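Local structure of dihydrodipicolinate synthase (Rhodopseudomonas palustris, 3DZ1) at residues I31-A39 with L269-S277; G202-E210 with K234-F245. The protein probably acts as a 4-hydroxy-tetrahydrodipicolinate synthase of the DapA family, a pyruvate-dependent TIM-barrel lyase of lysine biosynthesis. All coordinates share one frame; numbering follows the deposited sequence.

From the N terminus the chain lays down strand 11-15 and then helix 28-40, which carries the first half of contact 1. It then runs through the remaining seven strands of the closed parallel barrel. Between the last two strands, residues 202-210 lead into helix 205-211; beyond strand 215-218 and helix 223-234, residues 234-245 lead into helix 238-255. Contact 2 joins them, closing a short loop that holds that strand and helix. Helix 260-271 follows, and its end turns back onto helix 28-40 in contact 1, so the short loop is nested inside the long one. Contact 1 thus ties the first barrel helix to the C-terminal helices; contact 2 ties the helix after the seventh strand to helix 238-255. The centres of the two contacts lie about 26 Å apart.

Contact 1 of 2, residues I31-A39 with L269-S277; sequences IDRLTDFYA and LKKRGLLSS
Phe37 and Leu274 form the middle of the apolar contact. Leu274 CD1 sits over one face of the Phe37 ring, a CH-pi contact 3.6 Å from the centroid, while CD2 of the same leucine reaches CB and CG of Phe37. With CG turned opposite its own backbone N (chi1 173°), the phenylalanine extends toward the 269-277 segment. One turn back on the helix, Leu34 splits its two methyls: CD2 packs on Leu274 CB at 3.8 Å, and CD1 meets Leu275 CD2 at 3.7 Å.

The polar part belongs to Arg33. Its extended CB-CG-CD run brings CD against Gly273 O and Leu274 O, and the bend at chi3 (-58°) then turns the guanidinium so that NH1 reaches Leu274 O at 3.3 Å. That donor stands above the carbonyl plane rather than on a lone pair. A second, weak bond is nearly straight, from NH1 to Ser276 OG at 3.5 Å.

At the other end of the contact, the rim of the Phe37 ring at CZ points into one face of the Arg272 guanidinium, the two planes 84° apart. Arg272 is held in turn by Asp224 and the carbonyl of Cys221.

The backbone turn that presents Leu274 is a Schellman motif: Gly273, at positive phi, ends helix 260-271, and Leu274 N bonds back to Leu269 O at 2.9 Å. Helix 28-40 packs on this helix end and on helix 60-73, where Asp32 and Asp36 form salt bridges with Arg69 and Arg73, while Phe37 also touches Pro223 and Asp224 at the start of helix 223-234.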
ATOM      1  N   ILE A  31      -8.134  17.036  31.469  1.00 11.98           N
ATOM      2  CA  ILE A  31      -7.371  17.844  30.526  1.00 13.59           C
ATOM      3  C   ILE A  31      -6.562  18.863  31.328  1.00 13.61           C
ATOM      4  O   ILE A  31      -5.380  19.071  31.063  1.00 12.82           O
ATOM      5  CB  ILE A  31      -8.293  18.579  29.524  1.00 13.63           C
ATOM      6  CG1 ILE A  31      -8.879  17.568  28.534  1.00 13.49           C
ATOM      7  CG2 ILE A  31      -7.512  19.660  28.781  1.00 13.32           C
ATOM      8  CD1 ILE A  31      -9.868  18.159  27.553  1.00 16.90           C
ATOM      9  N   ASP A  32      -7.189  19.475  32.329  1.00 14.85           N
ATOM     10  CA  ASP A  32      -6.495  20.462  33.154  1.00 15.77           C
ATOM     11  C   ASP A  32      -5.410  19.790  33.993  1.00 14.88           C
ATOM     12  O   ASP A  32      -4.310  20.318  34.145  1.00 14.14           O
ATOM     13  CB  ASP A  32      -7.472  21.187  34.092  1.00 19.00           C
ATOM     14  CG  ASP A  32      -8.600  21.883  33.351  1.00 20.57           C
ATOM     15  OD1 ASP A  32      -8.364  22.422  32.249  1.00 21.54           O
ATOM     16  OD2 ASP A  32      -9.728  21.904  33.888  1.00 24.62           O
ATOM     17  N   ARG A  33      -5.732  18.626  34.542  1.00 13.81           N
ATOM     18  CA  ARG A  33      -4.797  17.876  35.368  1.00 13.61           C
ATOM     19  C   ARG A  33      -3.559  17.475  34.559  1.00 13.23           C
ATOM     20  O   ARG A  33      -2.426  17.579  35.041  1.00 12.78           O
ATOM     21  CB  ARG A  33      -5.498  16.638  35.922  1.00 15.93           C
ATOM     22  CG  ARG A  33      -4.710  15.851  36.944  1.00 20.07           C
ATOM     23  CD  ARG A  33      -5.524  14.648  37.374  1.00 24.85           C
ATOM     24  NE  ARG A  33      -6.808  15.047  37.936  1.00 27.43           N
ATOM     25  CZ  ARG A  33      -7.963  14.444  37.674  1.00 30.41           C
ATOM     26  NH1 ARG A  33      -8.010  13.406  36.846  1.00 30.73           N
ATOM     27  NH2 ARG A  33      -9.077  14.874  38.249  1.00 31.70           N
ATOM     28  N   LEU A  34      -3.781  17.006  33.335  1.00 12.03           N
ATOM     29  CA  LEU A  34      -2.678  16.618  32.459  1.00 12.66           C
ATOM     30  C   LEU A  34      -1.815  17.833  32.147  1.00 10.77           C
ATOM     31  O   LEU A  34      -0.590  17.771  32.219  1.00 12.48           O
ATOM     32  CB  LEU A  34      -3.209  16.041  31.141  1.00 13.78           C
ATOM     33  CG  LEU A  34      -3.540  14.551  31.091  1.00 15.39           C
ATOM     34  CD1 LEU A  34      -4.144  14.204  29.737  1.00 17.29           C
ATOM     35  CD2 LEU A  34      -2.267  13.747  31.335  1.00 15.07           C
ATOM     36  N   THR A  35      -2.467  18.937  31.800  1.00 10.64           N
ATOM     37  CA  THR A  35      -1.760  20.163  31.464  1.00 11.43           C
ATOM     38  C   THR A  35      -0.896  20.660  32.617  1.00 12.30           C
ATOM     39  O   THR A  35       0.261  21.036  32.412  1.00 10.87           O
ATOM     40  CB  THR A  35      -2.739  21.285  31.065  1.00 11.69           C
ATOM     41  OG1 THR A  35      -3.534  20.853  29.953  1.00 13.36           O
ATOM     42  CG2 THR A  35      -1.971  22.541  30.670  1.00 11.79           C
ATOM     43  N   ASP A  36      -1.457  20.673  33.824  1.00 11.73           N
ATOM     44  CA  ASP A  36      -0.715  21.128  35.001  1.00 12.24           C
ATOM     45  C   ASP A  36       0.492  20.236  35.225  1.00 11.91           C
ATOM     46  O   ASP A  36       1.571  20.701  35.612  1.00 12.81           O
ATOM     47  CB  ASP A  36      -1.601  21.095  36.250  1.00 12.60           C
ATOM     48  CG  ASP A  36      -2.744  22.084  36.181  1.00 16.48           C
ATOM     49  OD1 ASP A  36      -2.629  23.077  35.431  1.00 15.94           O
ATOM     50  OD2 ASP A  36      -3.753  21.875  36.889  1.00 15.43           O
ATOM     51  N   PHE A  37       0.292  18.944  34.992  1.00 11.85           N
ATOM     52  CA  PHE A  37       1.342  17.949  35.143  1.00 12.15           C
ATOM     53  C   PHE A  37       2.509  18.251  34.203  1.00 10.40           C
ATOM     54  O   PHE A  37       3.661  18.357  34.635  1.00 10.96           O
ATOM     55  CB  PHE A  37       0.788  16.554  34.839  1.00 13.26           C
ATOM     56  CG  PHE A  37       1.840  15.483  34.810  1.00 16.79           C
ATOM     57  CD1 PHE A  37       2.484  15.092  35.980  1.00 17.59           C
ATOM     58  CD2 PHE A  37       2.215  14.895  33.609  1.00 18.07           C
ATOM     59  CE1 PHE A  37       3.492  14.132  35.951  1.00 18.75           C
ATOM     60  CE2 PHE A  37       3.221  13.934  33.571  1.00 18.87           C
ATOM     61  CZ  PHE A  37       3.860  13.552  34.744  1.00 18.55           C
ATOM     62  N   TYR A  38       2.211  18.380  32.913  1.00 11.11           N
ATOM     63  CA  TYR A  38       3.250  18.668  31.927  1.00 10.48           C
ATOM     64  C   TYR A  38       4.076  19.901  32.295  1.00 10.00           C
ATOM     65  O   TYR A  38       5.299  19.907  32.146  1.00  8.30           O
ATOM     66  CB  TYR A  38       2.640  18.885  30.539  1.00 12.32           C
ATOM     67  CG  TYR A  38       1.860  17.711  29.987  1.00 13.58           C
ATOM     68  CD1 TYR A  38       2.341  16.406  30.101  1.00 13.24           C
ATOM     69  CD2 TYR A  38       0.664  17.914  29.298  1.00 15.62           C
ATOM     70  CE1 TYR A  38       1.650  15.330  29.535  1.00 15.78           C
ATOM     71  CE2 TYR A  38      -0.033  16.851  28.731  1.00 15.65           C
ATOM     72  CZ  TYR A  38       0.463  15.564  28.851  1.00 15.81           C
ATOM     73  OH  TYR A  38      -0.221  14.519  28.274  1.00 16.15           O
ATOM     74  N   ALA A  39       3.404  20.953  32.753  1.00 10.79           N
ATOM     75  CA  ALA A  39       4.097  22.178  33.130  1.00 11.02           C
ATOM     76  C   ALA A  39       4.962  21.925  34.357  1.00 12.42           C
ATOM     77  O   ALA A  39       6.125  22.330  34.408  1.00 10.45           O
ATOM     78  CB  ALA A  39       3.094  23.281  33.426  1.00 11.67           C
ATOM     79  N   LEU A 269      -1.301   6.575  32.573  1.00  9.56           N
ATOM     80  CA  LEU A 269      -1.632   7.937  32.982  1.00 11.31           C
ATOM     81  C   LEU A 269      -2.744   7.929  34.030  1.00 11.46           C
ATOM     82  O   LEU A 269      -2.814   8.819  34.877  1.00 11.83           O
ATOM     83  CB  LEU A 269      -2.050   8.774  31.769  1.00 11.33           C
ATOM     84  CG  LEU A 269      -0.920   9.075  30.779  1.00 12.92           C
ATOM     85  CD1 LEU A 269      -1.483   9.739  29.530  1.00 12.04           C
ATOM     86  CD2 LEU A 269       0.112   9.975  31.446  1.00 10.35           C
ATOM     87  N   LYS A 270      -3.611   6.923  33.968  1.00 11.45           N
ATOM     88  CA  LYS A 270      -4.696   6.808  34.939  1.00 11.34           C
ATOM     89  C   LYS A 270      -4.087   6.335  36.256  1.00 11.29           C
ATOM     90  O   LYS A 270      -4.396   6.855  37.326  1.00 10.63           O
ATOM     91  CB  LYS A 270      -5.738   5.790  34.459  1.00 13.51           C
ATOM     92  CG  LYS A 270      -6.880   5.562  35.444  1.00 13.20           C
ATOM     93  CD  LYS A 270      -7.778   4.423  34.986  1.00 18.18           C
ATOM     94  CE  LYS A 270      -8.804   4.062  36.050  1.00 19.39           C
ATOM     95  NZ  LYS A 270      -9.514   2.791  35.711  1.00 23.40           N
ATOM     96  N   LYS A 271      -3.209   5.342  36.158  1.00 11.29           N
ATOM     97  CA  LYS A 271      -2.533   4.787  37.321  1.00 12.76           C
ATOM     98  C   LYS A 271      -1.697   5.870  38.006  1.00 13.27           C
ATOM     99  O   LYS A 271      -1.482   5.825  39.221  1.00 11.60           O
ATOM    100  CB  LYS A 271      -1.645   3.619  36.881  1.00 14.42           C
ATOM    101  CG  LYS A 271      -0.889   2.938  38.000  1.00 20.97           C
ATOM    102  CD  LYS A 271      -0.056   1.769  37.469  1.00 23.75           C
ATOM    103  CE  LYS A 271      -0.932   0.611  37.009  1.00 23.57           C
ATOM    104  NZ  LYS A 271      -1.676   0.009  38.151  1.00 25.28           N
ATOM    105  N   ARG A 272      -1.227   6.843  37.227  1.00  9.66           N
ATOM    106  CA  ARG A 272      -0.435   7.933  37.782  1.00 11.11           C
ATOM    107  C   ARG A 272      -1.322   9.038  38.361  1.00 12.64           C
ATOM    108  O   ARG A 272      -0.822  10.043  38.869  1.00 12.11           O
ATOM    109  CB  ARG A 272       0.501   8.517  36.719  1.00 13.02           C
ATOM    110  CG  ARG A 272       1.564   7.543  36.238  1.00 13.84           C
ATOM    111  CD  ARG A 272       2.642   8.244  35.428  1.00 16.44           C
ATOM    112  NE  ARG A 272       3.482   9.094  36.268  1.00 18.50           N
ATOM    113  CZ  ARG A 272       4.457   9.875  35.811  1.00 19.76           C
ATOM    114  NH1 ARG A 272       4.721   9.921  34.514  1.00 19.62           N
ATOM    115  NH2 ARG A 272       5.168  10.612  36.655  1.00 16.96           N
ATOM    116  N   GLY A 273      -2.636   8.845  38.272  1.00 11.51           N
ATOM    117  CA  GLY A 273      -3.573   9.816  38.807  1.00 14.06           C
ATOM    118  C   GLY A 273      -3.855  11.026  37.935  1.00 15.89           C
ATOM    119  O   GLY A 273      -4.444  11.999  38.410  1.00 15.31           O
ATOM    120  N   LEU A 274      -3.452  10.971  36.666  1.00 14.89           N
ATOM    121  CA  LEU A 274      -3.660  12.087  35.748  1.00 15.39           C
ATOM    122  C   LEU A 274      -4.981  11.984  34.992  1.00 15.17           C
ATOM    123  O   LEU A 274      -5.589  13.000  34.653  1.00 15.09           O
ATOM    124  CB  LEU A 274      -2.487  12.177  34.763  1.00 16.23           C
ATOM    125  CG  LEU A 274      -1.121  12.341  35.441  1.00 17.52           C
ATOM    126  CD1 LEU A 274      -0.010  12.283  34.409  1.00 15.36           C
ATOM    127  CD2 LEU A 274      -1.088  13.658  36.204  1.00 19.51           C
ATOM    128  N   LEU A 275      -5.420  10.761  34.717  1.00 14.12           N
ATOM    129  CA  LEU A 275      -6.692  10.553  34.027  1.00 14.70           C
ATOM    130  C   LEU A 275      -7.672   9.878  34.987  1.00 15.31           C
ATOM    131  O   LEU A 275      -7.272   9.027  35.782  1.00 16.27           O
ATOM    132  CB  LEU A 275      -6.510   9.657  32.792  1.00 14.32           C
ATOM    133  CG  LEU A 275      -5.653  10.152  31.625  1.00 15.39           C
ATOM    134  CD1 LEU A 275      -5.696   9.126  30.490  1.00 13.31           C
ATOM    135  CD2 LEU A 275      -6.167  11.493  31.142  1.00 14.72           C
ATOM    136  N   SER A 276      -8.943  10.270  34.921  1.00 16.27           N
ATOM    137  CA  SER A 276      -9.981   9.673  35.759  1.00 17.69           C
ATOM    138  C   SER A 276     -10.313   8.304  35.188  1.00 17.93           C
ATOM    139  O   SER A 276     -10.578   7.353  35.925  1.00 18.03           O
ATOM    140  CB  SER A 276     -11.255  10.528  35.750  1.00 17.78           C
ATOM    141  OG  SER A 276     -11.055  11.758  36.413  1.00 23.84           O
ATOM    142  N   SER A 277     -10.304   8.223  33.859  1.00 16.33           N
ATOM    143  CA  SER A 277     -10.590   6.986  33.148  1.00 15.54           C
ATOM    144  C   SER A 277      -9.597   6.785  32.011  1.00 16.10           C
ATOM    145  O   SER A 277      -9.107   7.751  31.425  1.00 15.30           O
ATOM    146  CB  SER A 277     -12.008   7.019  32.573  1.00 16.51           C
ATOM    147  OG  SER A 277     -12.224   5.911  31.711  1.00 19.00           O
TER

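Contact 2 of 2, residues G202-E210 with K234-F245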
ATOM      1  N   GLY A 202       9.785   7.670  20.786  1.00  9.93           N
ATOM      2  CA  GLY A 202      11.011   7.911  21.526  1.00 10.03           C
ATOM      3  C   GLY A 202      11.969   6.737  21.441  1.00 10.18           C
ATOM      4  O   GLY A 202      12.928   6.648  22.207  1.00  9.59           O
ATOM      5  N   LEU A 203      11.717   5.838  20.494  1.00  9.66           N
ATOM      6  CA  LEU A 203      12.532   4.644  20.325  1.00  9.47           C
ATOM      7  C   LEU A 203      14.019   4.930  20.113  1.00  8.99           C
ATOM      8  O   LEU A 203      14.862   4.134  20.515  1.00  9.38           O
ATOM      9  CB  LEU A 203      11.982   3.809  19.162  1.00 11.47           C
ATOM     10  CG  LEU A 203      12.362   2.327  19.088  1.00 13.92           C
ATOM     11  CD1 LEU A 203      11.774   1.585  20.277  1.00 11.38           C
ATOM     12  CD2 LEU A 203      11.830   1.737  17.786  1.00 13.11           C
ATOM     13  N   PHE A 204      14.344   6.062  19.491  1.00  9.21           N
ATOM     14  CA  PHE A 204      15.745   6.416  19.256  1.00  8.34           C
ATOM     15  C   PHE A 204      16.158   7.760  19.854  1.00  6.90           C
ATOM     16  O   PHE A 204      17.160   8.348  19.440  1.00  6.68           O
ATOM     17  CB  PHE A 204      16.052   6.421  17.754  1.00  9.83           C
ATOM     18  CG  PHE A 204      16.241   5.050  17.179  1.00 13.17           C
ATOM     19  CD1 PHE A 204      15.145   4.235  16.908  1.00 11.96           C
ATOM     20  CD2 PHE A 204      17.520   4.546  16.972  1.00 14.51           C
ATOM     21  CE1 PHE A 204      15.318   2.937  16.445  1.00 15.22           C
ATOM     22  CE2 PHE A 204      17.707   3.248  16.508  1.00 17.05           C
ATOM     23  CZ  PHE A 204      16.600   2.441  16.244  1.00 16.47           C
ATOM     24  N   LEU A 205      15.411   8.239  20.841  1.00  7.61           N
ATOM     25  CA  LEU A 205      15.716   9.531  21.450  1.00  7.78           C
ATOM     26  C   LEU A 205      17.151   9.674  21.950  1.00  8.31           C
ATOM     27  O   LEU A 205      17.751  10.752  21.846  1.00  7.61           O
ATOM     28  CB  LEU A 205      14.752   9.819  22.604  1.00  9.21           C
ATOM     29  CG  LEU A 205      14.888  11.230  23.186  1.00  9.50           C
ATOM     30  CD1 LEU A 205      14.641  12.266  22.094  1.00  7.77           C
ATOM     31  CD2 LEU A 205      13.904  11.409  24.331  1.00 10.68           C
ATOM     32  N   ASP A 206      17.707   8.594  22.490  1.00  8.74           N
ATOM     33  CA  ASP A 206      19.061   8.649  23.014  1.00  7.93           C
ATOM     34  C   ASP A 206      20.068   9.100  21.965  1.00  8.80           C
ATOM     35  O   ASP A 206      20.867  10.006  22.213  1.00  8.65           O
ATOM     36  CB  ASP A 206      19.457   7.291  23.623  1.00  8.57           C
ATOM     37  CG  ASP A 206      19.378   6.139  22.635  1.00  9.21           C
ATOM     38  OD1 ASP A 206      18.593   6.200  21.666  1.00  9.60           O
ATOM     39  OD2 ASP A 206      20.098   5.142  22.847  1.00 11.23           O
ATOM     40  N   PHE A 207      20.014   8.499  20.783  1.00  6.62           N
ATOM     41  CA  PHE A 207      20.945   8.866  19.726  1.00  7.05           C
ATOM     42  C   PHE A 207      20.479  10.072  18.920  1.00  7.83           C
ATOM     43  O   PHE A 207      21.293  10.794  18.353  1.00  8.24           O
ATOM     44  CB  PHE A 207      21.199   7.661  18.815  1.00  9.23           C
ATOM     45  CG  PHE A 207      22.060   6.601  19.451  1.00 11.24           C
ATOM     46  CD1 PHE A 207      23.388   6.870  19.776  1.00 10.66           C
ATOM     47  CD2 PHE A 207      21.542   5.345  19.752  1.00 11.15           C
ATOM     48  CE1 PHE A 207      24.185   5.907  20.392  1.00 10.56           C
ATOM     49  CE2 PHE A 207      22.331   4.374  20.368  1.00 10.75           C
ATOM     50  CZ  PHE A 207      23.656   4.657  20.689  1.00  9.44           C
ATOM     51  N   GLU A 208      19.171  10.302  18.876  1.00  4.97           N
ATOM     52  CA  GLU A 208      18.653  11.444  18.141  1.00  8.53           C
ATOM     53  C   GLU A 208      19.179  12.738  18.753  1.00  8.58           C
ATOM     54  O   GLU A 208      19.477  13.693  18.039  1.00 10.70           O
ATOM     55  CB  GLU A 208      17.122  11.424  18.139  1.00  8.14           C
ATOM     56  CG  GLU A 208      16.547  10.421  17.149  1.00  7.14           C
ATOM     57  CD  GLU A 208      15.097  10.095  17.418  1.00  8.39           C
ATOM     58  OE1 GLU A 208      14.433   9.566  16.500  1.00  7.82           O
ATOM     59  OE2 GLU A 208      14.627  10.359  18.545  1.00  8.30           O
HETATM   60  N   MSE A 209      19.306  12.763  20.075  1.00  8.90           N
HETATM   61  CA  MSE A 209      19.824  13.948  20.744  1.00 10.31           C
HETATM   62  C   MSE A 209      21.289  14.134  20.356  1.00  9.22           C
HETATM   63  O   MSE A 209      21.739  15.258  20.120  1.00 10.89           O
HETATM   64  CB  MSE A 209      19.701  13.819  22.265  1.00 10.39           C
HETATM   65  CG  MSE A 209      18.268  13.866  22.793  1.00 11.42           C
HETATM   66 SE   MSE A 209      17.202  15.361  22.129  1.00 19.82          SE
HETATM   67  CE  MSE A 209      18.298  16.831  22.774  1.00 11.18           C
ATOM     68  N   GLU A 210      22.030  13.030  20.277  1.00  8.13           N
ATOM     69  CA  GLU A 210      23.440  13.101  19.908  1.00  9.48           C
ATOM     70  C   GLU A 210      23.618  13.609  18.474  1.00  9.82           C
ATOM     71  O   GLU A 210      24.584  14.317  18.167  1.00 10.50           O
ATOM     72  CB  GLU A 210      24.100  11.726  20.069  1.00  9.25           C
ATOM     73  CG  GLU A 210      24.019  11.180  21.493  1.00 11.29           C
ATOM     74  CD  GLU A 210      24.814   9.902  21.695  1.00  9.50           C
ATOM     75  OE1 GLU A 210      25.364   9.371  20.706  1.00  9.57           O
ATOM     76  OE2 GLU A 210      24.884   9.427  22.849  1.00 10.87           O
ATOM     77  N   LYS A 234      21.765  17.085  26.425  1.00  8.57           N
ATOM     78  CA  LYS A 234      22.253  18.425  26.102  1.00 11.06           C
ATOM     79  C   LYS A 234      23.474  18.781  26.949  1.00 12.20           C
ATOM     80  O   LYS A 234      24.328  19.572  26.530  1.00 11.20           O
ATOM     81  CB  LYS A 234      21.149  19.465  26.326  1.00 11.80           C
ATOM     82  CG  LYS A 234      20.030  19.434  25.290  1.00 13.52           C
ATOM     83  CD  LYS A 234      18.923  20.419  25.659  1.00 15.19           C
ATOM     84  CE  LYS A 234      17.849  20.498  24.584  1.00 15.03           C
ATOM     85  NZ  LYS A 234      18.363  21.094  23.325  1.00 13.09           N
ATOM     86  N   ALA A 235      23.556  18.189  28.135  1.00 11.17           N
ATOM     87  CA  ALA A 235      24.670  18.442  29.044  1.00 11.72           C
ATOM     88  C   ALA A 235      25.906  17.606  28.708  1.00 11.83           C
ATOM     89  O   ALA A 235      26.928  17.695  29.392  1.00 12.97           O
ATOM     90  CB  ALA A 235      24.237  18.175  30.477  1.00 11.47           C
ATOM     91  N   GLY A 236      25.815  16.793  27.663  1.00 12.20           N
ATOM     92  CA  GLY A 236      26.951  15.976  27.279  1.00 11.79           C
ATOM     93  C   GLY A 236      27.233  14.808  28.212  1.00 12.29           C
ATOM     94  O   GLY A 236      28.276  14.163  28.108  1.00 12.75           O
ATOM     95  N   GLN A 237      26.310  14.542  29.130  1.00 12.55           N
ATOM     96  CA  GLN A 237      26.452  13.439  30.072  1.00 12.27           C
ATOM     97  C   GLN A 237      25.936  12.175  29.390  1.00 10.57           C
ATOM     98  O   GLN A 237      24.872  11.655  29.739  1.00  8.81           O
ATOM     99  CB  GLN A 237      25.635  13.719  31.335  1.00 14.04           C
ATOM    100  CG  GLN A 237      26.205  14.811  32.229  1.00 18.31           C
ATOM    101  CD  GLN A 237      27.605  14.475  32.729  1.00 21.60           C
ATOM    102  OE1 GLN A 237      27.925  13.311  32.969  1.00 23.63           O
ATOM    103  NE2 GLN A 237      28.438  15.495  32.902  1.00 24.00           N
ATOM    104  N   ARG A 238      26.706  11.685  28.421  1.00 10.26           N
ATOM    105  CA  ARG A 238      26.331  10.511  27.644  1.00 10.97           C
ATOM    106  C   ARG A 238      25.926   9.272  28.441  1.00 10.09           C
ATOM    107  O   ARG A 238      24.867   8.696  28.195  1.00  9.26           O
ATOM    108  CB  ARG A 238      27.457  10.133  26.673  1.00 12.54           C
ATOM    109  CG  ARG A 238      26.952   9.334  25.470  1.00 14.54           C
ATOM    110  CD  ARG A 238      28.072   8.874  24.542  1.00 14.72           C
ATOM    111  NE  ARG A 238      27.532   8.407  23.266  1.00 15.87           N
ATOM    112  CZ  ARG A 238      28.239   7.781  22.330  1.00 17.32           C
ATOM    113  NH1 ARG A 238      29.527   7.531  22.519  1.00 13.69           N
ATOM    114  NH2 ARG A 238      27.657   7.413  21.194  1.00 16.44           N
ATOM    115  N   ASP A 239      26.765   8.852  29.382  1.00  9.90           N
ATOM    116  CA  ASP A 239      26.450   7.664  30.166  1.00 10.65           C
ATOM    117  C   ASP A 239      25.193   7.841  31.001  1.00 10.05           C
ATOM    118  O   ASP A 239      24.361   6.945  31.055  1.00  9.99           O
ATOM    119  CB  ASP A 239      27.623   7.273  31.072  1.00 11.48           C
ATOM    120  CG  ASP A 239      28.839   6.804  30.286  1.00 16.01           C
ATOM    121  OD1 ASP A 239      28.683   6.444  29.100  1.00 14.79           O
ATOM    122  OD2 ASP A 239      29.955   6.781  30.855  1.00 16.26           O
ATOM    123  N   LEU A 240      25.050   8.990  31.653  1.00  7.89           N
ATOM    124  CA  LEU A 240      23.868   9.232  32.475  1.00  9.71           C
ATOM    125  C   LEU A 240      22.613   9.251  31.612  1.00  9.38           C
ATOM    126  O   LEU A 240      21.584   8.681  31.982  1.00  8.51           O
ATOM    127  CB  LEU A 240      23.992  10.562  33.228  1.00 10.02           C
ATOM    128  CG  LEU A 240      25.123  10.641  34.256  1.00 12.21           C
ATOM    129  CD1 LEU A 240      25.067  11.980  34.978  1.00 12.30           C
ATOM    130  CD2 LEU A 240      24.990   9.503  35.248  1.00 11.23           C
ATOM    131  N   ALA A 241      22.706   9.913  30.466  1.00  8.45           N
ATOM    132  CA  ALA A 241      21.581  10.004  29.548  1.00  9.06           C
ATOM    133  C   ALA A 241      21.166   8.613  29.082  1.00  9.02           C
ATOM    134  O   ALA A 241      19.988   8.261  29.138  1.00 11.35           O
ATOM    135  CB  ALA A 241      21.950  10.873  28.350  1.00  8.56           C
ATOM    136  N   HIS A 242      22.130   7.825  28.617  1.00  7.67           N
ATOM    137  CA  HIS A 242      21.832   6.471  28.154  1.00  8.35           C
ATOM    138  C   HIS A 242      21.398   5.524  29.273  1.00  9.05           C
ATOM    139  O   HIS A 242      20.628   4.594  29.038  1.00  9.09           O
ATOM    140  CB  HIS A 242      23.037   5.894  27.409  1.00  8.56           C
ATOM    141  CG  HIS A 242      23.162   6.391  26.005  1.00  7.99           C
ATOM    142  ND1 HIS A 242      22.636   5.711  24.928  1.00  7.08           N
ATOM    143  CD2 HIS A 242      23.704   7.528  25.507  1.00  6.50           C
ATOM    144  CE1 HIS A 242      22.849   6.409  23.826  1.00  7.96           C
ATOM    145  NE2 HIS A 242      23.494   7.515  24.150  1.00  5.41           N
ATOM    146  N   ASN A 243      21.888   5.742  30.490  1.00  7.73           N
ATOM    147  CA  ASN A 243      21.479   4.870  31.585  1.00  9.31           C
ATOM    148  C   ASN A 243      19.993   5.057  31.867  1.00 10.04           C
ATOM    149  O   ASN A 243      19.253   4.085  32.038  1.00  9.08           O
ATOM    150  CB  ASN A 243      22.278   5.165  32.857  1.00  8.75           C
ATOM    151  CG  ASN A 243      23.707   4.666  32.779  1.00  9.51           C
ATOM    152  OD1 ASN A 243      24.058   3.871  31.901  1.00  9.00           O
ATOM    153  ND2 ASN A 243      24.540   5.120  33.710  1.00 10.29           N
ATOM    154  N   LEU A 244      19.561   6.312  31.911  1.00  9.60           N
ATOM    155  CA  LEU A 244      18.164   6.632  32.173  1.00  9.24           C
ATOM    156  C   LEU A 244      17.284   6.184  31.018  1.00  8.81           C
ATOM    157  O   LEU A 244      16.208   5.619  31.228  1.00  7.24           O
ATOM    158  CB  LEU A 244      17.998   8.138  32.403  1.00  9.36           C
ATOM    159  CG  LEU A 244      16.572   8.630  32.667  1.00  9.66           C
ATOM    160  CD1 LEU A 244      15.982   7.896  33.867  1.00  6.22           C
ATOM    161  CD2 LEU A 244      16.593  10.136  32.908  1.00  8.20           C
ATOM    162  N   PHE A 245      17.740   6.429  29.793  1.00  8.49           N
ATOM    163  CA  PHE A 245      16.973   6.019  28.627  1.00  8.24           C
ATOM    164  C   PHE A 245      16.794   4.498  28.647  1.00  8.03           C
ATOM    165  O   PHE A 245      15.681   3.993  28.512  1.00  7.62           O
ATOM    166  CB  PHE A 245      17.687   6.444  27.335  1.00  9.16           C
ATOM    167  CG  PHE A 245      16.948   6.062  26.086  1.00  9.81           C
ATOM    168  CD1 PHE A 245      15.860   6.813  25.644  1.00  8.85           C
ATOM    169  CD2 PHE A 245      17.319   4.931  25.365  1.00 11.03           C
ATOM    170  CE1 PHE A 245      15.152   6.440  24.499  1.00 10.07           C
ATOM    171  CE2 PHE A 245      16.619   4.549  24.221  1.00 11.63           C
ATOM    172  CZ  PHE A 245      15.534   5.307  23.788  1.00 11.18           C
TER
HETATM  173  O   HOH W   1      21.321   3.424  24.954  1.00  9.54           O
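Asp206 lies over Phe245 and beside His242. Its CB is 3.8 Å from the centroid of the Phe245 ring, a CH-pi contact over the face, and also meets His242 CE1. With chi1 at 58°, CG is wedged between the backbone N and carbonyl carbon, and the carboxylate stacks on the ring, planes 10° apart, CG 3.6 Å from Phe245 CE2. OD1 comes near CE2 and CZ of the same ring. OD2 lies 3.2 Å from His242 CE1, accepts from a water whose O is 2.6 Å from His242 ND1, and forms a salt bridge with Arg253 of the second subunit.

His242 NE2 donates to Glu210 OE2 at 2.7 Å, while Arg238 grips both Glu210 oxygens side-on, NE to OE2 at 2.9 Å and NH2 to OE1 at 3.1 Å. NE2 and NE approach OE2 from opposite faces of the carboxylate. Replacing Glu210 by an alanine is likely to leave Arg238 leaning on Glu293 of the second subunit, and His242 NE2 without its carboxylate, the ring freer to turn.

Segments 205-210 and 238-245 run roughly antiparallel (152°): a TIM-barrel helix packs on the helical C-terminal part, as in the DapA family, at a subunit interface.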